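Local atomic coordinates of Non-reducing end beta-L-arabinofuranosidase (Bacteroides thetaiotaomicron, PDB entry 5MQO), a protein that probably hydrolyses glycosidic bonds of plant pectin as a family GH127 glycoside hydrolase, consistent with an aceric acidase activity. Residues Pro632-Thr635 and Ser640-Val643. Sequence-based numbering, arbitrary orientation.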
# COMPACT_ATOMS: atom_id res chain seq x y z
N PRO A 632 18.49 4.95 18.80
CA PRO A 632 18.21 3.64 18.16
C PRO A 632 18.98 2.47 18.79
O PRO A 632 20.12 2.63 19.18
CB PRO A 632 18.67 3.83 16.71
CG PRO A 632 19.63 4.97 16.75
CD PRO A 632 19.23 5.86 17.91
N LYS A 633 18.33 1.32 18.88
CA LYS A 633 18.88 0.10 19.48
C LYS A 633 18.21 -1.06 18.82
O LYS A 633 16.99 -1.16 18.88
CB LYS A 633 18.55 0.02 20.97
CG LYS A 633 19.38 0.93 21.84
CD LYS A 633 20.05 0.13 22.94
CE LYS A 633 20.98 0.98 23.79
NZ LYS A 633 22.02 0.13 24.45
N LYS A 634 18.96 -1.95 18.18
CA LYS A 634 18.37 -3.16 17.60
C LYS A 634 17.77 -3.98 18.75
O LYS A 634 18.36 -4.02 19.81
CB LYS A 634 19.41 -3.96 16.80
CG LYS A 634 19.82 -3.32 15.47
CD LYS A 634 20.94 -4.10 14.76
CE LYS A 634 21.42 -3.51 13.43
NZ LYS A 634 20.41 -3.54 12.32
N THR A 635 16.55 -4.52 18.58
CA THR A 635 15.99 -5.55 19.50
C THR A 635 15.12 -6.54 18.70
O THR A 635 14.90 -6.34 17.51
CB THR A 635 15.16 -4.99 20.71
OG1 THR A 635 13.97 -4.37 20.24
CG2 THR A 635 16.01 -4.02 21.67
N SER A 640 12.58 -11.24 14.75
CA SER A 640 12.82 -10.19 13.74
C SER A 640 13.59 -9.06 14.41
O SER A 640 13.22 -8.63 15.51
CB SER A 640 11.50 -9.67 13.16
OG SER A 640 11.70 -8.96 11.95
N SER A 641 14.67 -8.61 13.75
CA SER A 641 15.48 -7.55 14.31
C SER A 641 14.89 -6.22 13.87
O SER A 641 14.78 -5.96 12.67
CB SER A 641 16.95 -7.64 13.86
OG SER A 641 17.75 -6.75 14.64
N ILE A 642 14.50 -5.41 14.84
CA ILE A 642 13.90 -4.11 14.56
C ILE A 642 14.69 -3.04 15.34
O ILE A 642 15.30 -3.34 16.38
CB ILE A 642 12.36 -4.09 14.88
CG1 ILE A 642 12.11 -3.92 16.39
CG2 ILE A 642 11.63 -5.32 14.34
CD1 ILE A 642 10.68 -3.61 16.78
N VAL A 643 14.69 -1.82 14.82
CA VAL A 643 15.23 -0.70 15.54
C VAL A 643 14.16 -0.11 16.44
O VAL A 643 13.19 0.46 15.96
CB VAL A 643 15.79 0.37 14.59
CG1 VAL A 643 16.31 1.56 15.41
CG2 VAL A 643 16.91 -0.23 13.74
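Thr635 and Ile642 form an antiparallel hydrogen-bonded pair, their backbones joined by two reciprocal bonds: Thr635 N to Ile642 O at 2.8 Å and Ile642 N to Thr635 O at 2.9 Å. Both are nearly straight, the first with an N-H...O angle of 166°. Beta-branched threonine and isoleucine suit the extended backbone here. The same two carbonyl oxygens also receive weaker CA-H...O contacts, from Lys634 CA to Ile642 O at 3.3 Å and from Ser641 CA to Thr635 O.

Lys634 and Val643 make the adjoining non-hydrogen-bonded pair, with their CA atoms 4.5 Å apart. Between the two segments, the apolar side-chain contact is that of Val643 CG1 with Pro632 CB, 3.5 Å apart. With CG1 anti to the backbone N (chi1 177°), the valine turns this methyl to the proline, whose CB methylene is a compact apolar partner.

Along the same strands, the aliphatic part of Lys634 passes Ser641 OG, CB coming within 3.9 Å. Its long chain stays extended as far as CE, then bends at chi4 (-67°), and NZ forms a salt bridge with Asp508. Ser640 OG is hydrogen-bonded to Glu53, in the first turn of helix 50-69; a short polar side chain suits this buried place.

The two segments belong to the beta hairpin of strands 631-637 and 640-651 in the GH127 C-terminal domain. Its second strand also pairs with 622-625 and 670-678; Ile642 packs on Ile677 and Pro678 around the end of the latter, while Trp511, from a loop, touches both Ile642 and Val643.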